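Uncharacterized protein aq_328 (Aquifex aeolicus, PDB 1R4V) is of unknown function but adopts a histone fold within a single chain, and may take part in protein heterodimerization. Local coordinates at residues L52-L63 with Y131-H142. Numbering follows the deposited sequence. Where two conformers were deposited one is given.
Sequences LLNSVKAAFGKL and YRNIMGGLLLMH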
# COMPACT_ATOMS: atom_id res chain seq x y z
N LEU A 52 0.56 -1.54 -9.62
CA LEU A 52 -0.02 -1.76 -8.30
C LEU A 52 0.79 -1.00 -7.24
O LEU A 52 0.23 -0.25 -6.43
CB LEU A 52 -0.05 -3.25 -7.98
CG LEU A 52 -0.37 -3.67 -6.53
CD1 LEU A 52 -1.78 -3.18 -6.12
CD2 LEU A 52 -0.25 -5.16 -6.44
N LEU A 53 2.10 -1.17 -7.26
CA LEU A 53 2.98 -0.49 -6.31
C LEU A 53 3.00 1.03 -6.46
O LEU A 53 3.12 1.75 -5.46
CB LEU A 53 4.41 -1.05 -6.40
CG LEU A 53 4.59 -2.52 -6.06
CD1 LEU A 53 6.08 -2.87 -6.24
CD2 LEU A 53 4.12 -2.84 -4.67
N ASN A 54 2.88 1.54 -7.69
CA ASN A 54 2.81 2.98 -7.88
C ASN A 54 1.51 3.52 -7.27
O ASN A 54 1.52 4.60 -6.70
CB ASN A 54 2.94 3.41 -9.33
CG ASN A 54 4.37 3.28 -9.85
OD1 ASN A 54 5.33 3.24 -9.08
ND2 ASN A 54 4.50 3.24 -11.17
N SER A 55 0.43 2.76 -7.37
CA SER A 55 -0.86 3.14 -6.80
C SER A 55 -0.81 3.08 -5.26
O SER A 55 -1.33 3.96 -4.58
CB SER A 55 -1.97 2.27 -7.38
OG SER A 55 -3.21 2.60 -6.79
N VAL A 56 -0.17 2.04 -4.72
CA VAL A 56 0.02 1.92 -3.28
C VAL A 56 0.82 3.12 -2.75
O VAL A 56 0.45 3.76 -1.75
CB VAL A 56 0.67 0.56 -2.91
CG1 VAL A 56 1.11 0.53 -1.46
CG2 VAL A 56 -0.31 -0.58 -3.19
N LYS A 57 1.90 3.46 -3.43
CA LYS A 57 2.76 4.57 -3.05
C LYS A 57 2.00 5.89 -3.11
O LYS A 57 2.17 6.72 -2.21
CB LYS A 57 3.97 4.62 -3.98
CG LYS A 57 4.99 5.74 -3.77
CD LYS A 57 6.09 5.65 -4.86
CE LYS A 57 7.15 6.72 -4.64
NZ LYS A 57 8.35 6.58 -5.53
N ALA A 58 1.23 6.11 -4.17
CA ALA A 58 0.35 7.30 -4.27
C ALA A 58 -0.65 7.44 -3.10
O ALA A 58 -0.75 8.49 -2.47
CB ALA A 58 -0.37 7.31 -5.60
N ALA A 59 -1.36 6.37 -2.81
CA ALA A 59 -2.32 6.28 -1.74
C ALA A 59 -1.66 6.55 -0.39
O ALA A 59 -2.21 7.30 0.43
CB ALA A 59 -3.00 4.93 -1.74
N PHE A 60 -0.47 5.99 -0.18
CA PHE A 60 0.31 6.17 1.05
C PHE A 60 0.59 7.65 1.24
O PHE A 60 0.43 8.18 2.34
CB PHE A 60 1.63 5.36 0.98
CG PHE A 60 2.20 4.94 2.30
CD1 PHE A 60 2.97 3.78 2.36
CD2 PHE A 60 1.99 5.64 3.48
CE1 PHE A 60 3.51 3.35 3.56
CE2 PHE A 60 2.54 5.22 4.67
CZ PHE A 60 3.30 4.08 4.72
N GLY A 61 1.00 8.34 0.18
CA GLY A 61 1.24 9.78 0.23
C GLY A 61 -0.01 10.55 0.62
O GLY A 61 0.07 11.51 1.39
N LYS A 62 -1.16 10.15 0.09
CA LYS A 62 -2.47 10.74 0.42
C LYS A 62 -2.88 10.59 1.88
O LYS A 62 -3.63 11.41 2.42
CB LYS A 62 -3.56 10.21 -0.50
CG LYS A 62 -3.44 10.79 -1.87
CD LYS A 62 -4.60 10.39 -2.78
CE LYS A 62 -5.51 11.59 -3.07
NZ LYS A 62 -6.62 11.26 -4.01
N LEU A 63 -2.34 9.58 2.55
CA LEU A 63 -2.60 9.44 3.97
C LEU A 63 -2.01 10.58 4.81
O LEU A 63 -2.43 10.78 5.95
CB LEU A 63 -2.09 8.10 4.51
CG LEU A 63 -2.72 6.86 3.87
CD1 LEU A 63 -2.06 5.60 4.39
CD2 LEU A 63 -4.22 6.80 4.06
N TYR A 131 4.91 1.40 9.05
CA TYR A 131 4.78 1.50 7.60
C TYR A 131 4.52 0.16 6.95
O TYR A 131 3.85 0.08 5.93
CB TYR A 131 6.03 2.12 6.99
CG TYR A 131 6.15 3.61 6.98
CD1 TYR A 131 5.27 4.44 7.69
CD2 TYR A 131 7.16 4.20 6.23
CE1 TYR A 131 5.41 5.84 7.66
CE2 TYR A 131 7.29 5.59 6.18
CZ TYR A 131 6.42 6.40 6.88
OH TYR A 131 6.62 7.74 6.80
N ARG A 132 5.09 -0.92 7.50
CA ARG A 132 4.83 -2.23 6.91
C ARG A 132 3.36 -2.65 7.03
O ARG A 132 2.79 -3.24 6.11
CB ARG A 132 5.79 -3.28 7.47
CG ARG A 132 5.60 -3.62 8.95
CD ARG A 132 6.64 -4.64 9.45
NE ARG A 132 6.74 -5.73 8.48
CZ ARG A 132 5.84 -6.69 8.34
NH1 ARG A 132 6.05 -7.61 7.41
NH2 ARG A 132 4.75 -6.76 9.11
N ASN A 133 2.72 -2.32 8.15
CA ASN A 133 1.31 -2.62 8.35
C ASN A 133 0.43 -1.75 7.46
O ASN A 133 -0.53 -2.23 6.90
CB ASN A 133 0.92 -2.49 9.81
CG ASN A 133 1.66 -3.52 10.65
OD1 ASN A 133 1.85 -4.66 10.22
ND2 ASN A 133 2.12 -3.10 11.82
N ILE A 134 0.78 -0.48 7.32
CA ILE A 134 0.02 0.42 6.44
C ILE A 134 0.09 -0.05 5.00
O ILE A 134 -0.94 -0.12 4.31
CB ILE A 134 0.53 1.85 6.59
CG1 ILE A 134 0.24 2.34 8.02
CG2 ILE A 134 -0.12 2.75 5.56
CD1 ILE A 134 0.90 3.66 8.37
N MSE A 135 1.29 -0.38 4.54
CA MSE A 135 1.47 -0.82 3.17
C MSE A 135 0.80 -2.16 2.92
O MSE A 135 0.21 -2.36 1.88
CB MSE A 135 2.94 -0.93 2.79
CG MSE A 135 3.06 -0.61 1.28
SE MSE A 135 4.75 -1.21 0.71
CE MSE A 135 4.46 -1.55 -1.27
N GLY A 136 0.92 -3.07 3.87
CA GLY A 136 0.22 -4.34 3.80
C GLY A 136 -1.28 -4.20 3.70
O GLY A 136 -1.89 -4.88 2.90
N GLY A 137 -1.87 -3.29 4.48
CA GLY A 137 -3.28 -2.92 4.37
C GLY A 137 -3.66 -2.31 3.02
O GLY A 137 -4.73 -2.60 2.47
N LEU A 138 -2.80 -1.45 2.50
CA LEU A 138 -3.01 -0.84 1.19
C LEU A 138 -2.94 -1.90 0.09
O LEU A 138 -3.68 -1.84 -0.88
CB LEU A 138 -2.00 0.28 0.92
CG LEU A 138 -2.24 1.57 1.70
CD1 LEU A 138 -1.02 2.45 1.56
CD2 LEU A 138 -3.54 2.28 1.26
N LEU A 139 -2.08 -2.90 0.23
CA LEU A 139 -1.99 -3.99 -0.73
C LEU A 139 -3.26 -4.83 -0.72
O LEU A 139 -3.79 -5.14 -1.80
CB LEU A 139 -0.74 -4.82 -0.49
CG LEU A 139 0.56 -4.21 -1.01
CD1 LEU A 139 1.70 -4.94 -0.31
CD2 LEU A 139 0.68 -4.32 -2.52
N LEU A 140 -3.77 -5.17 0.46
CA LEU A 140 -4.99 -5.96 0.57
C LEU A 140 -6.18 -5.20 0.06
O LEU A 140 -7.04 -5.80 -0.57
CB LEU A 140 -5.31 -6.38 1.99
CG LEU A 140 -4.30 -7.37 2.57
CD1 LEU A 140 -4.82 -7.77 3.94
CD2 LEU A 140 -4.06 -8.57 1.68
N MSE A 141 -6.24 -3.91 0.39
CA MSE A 141 -7.28 -3.06 -0.19
C MSE A 141 -7.28 -3.03 -1.71
O MSE A 141 -8.34 -3.20 -2.33
CB MSE A 141 -7.18 -1.66 0.37
CG MSE A 141 -8.27 -0.83 -0.21
SE MSE A 141 -7.58 0.36 -1.66
CE MSE A 141 -9.21 1.45 -1.88
N HIS A 142 -6.12 -2.84 -2.32
CA HIS A 142 -5.99 -2.91 -3.77
C HIS A 142 -6.40 -4.27 -4.33
O HIS A 142 -7.05 -4.30 -5.36
CB HIS A 142 -4.58 -2.59 -4.25
CG HIS A 142 -4.28 -1.13 -4.28
ND1 HIS A 142 -4.07 -0.39 -3.14
CD2 HIS A 142 -4.13 -0.28 -5.32
CE1 HIS A 142 -3.81 0.86 -3.47
NE2 HIS A 142 -3.85 0.96 -4.79
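Phe60 presents its CZ edge to one face of the Tyr131 ring in a T-shaped stack, planes at 70° and centroids 4.9 Å apart. One face of the Phe60 ring carries Ile134 CG2, a CH-pi contact 3.9 Å from the centroid; the same methyl also meets Leu63 CD1. At the other end of the interface Val56 CG2 sits over a face of the His142 imidazole, while both ring nitrogens are used near the ring plane: NE2 pairs with Ser55 OG at 2.7 Å, and ND1 donates to Leu138 O, also at 2.7 Å. A chi1 of 177° swings the Ser55 hydroxyl away from the backbone N and onto the imidazole edge. The Leu138 carbonyl is gripped from opposite faces, by His142 ND1 and by the backbone N of His142. Leu52 CD1 packs tightly on His142 CB, 3.4 Å away. With an alanine at His142, the buried Ser55 hydroxyl would probably lose this partner, Leu138 O its ND1 donor, and Val56 CG2 the ring face it covers. Val56 is a knob among Met135, Leu138, Leu139 and His142, its CG1 lying 3.6 Å from CG of selenomethionine Met135; Phe60 is a second, among Tyr131, Ile134, Met135 and Leu138. Helix 157-168 flanks the histidine end through Val167. The axes of 52-62 and 131-142 approach to 9.9 Å at 123° near the chain's centre, consistent with the long-helix crossing of a histone fold carried within one polypeptide.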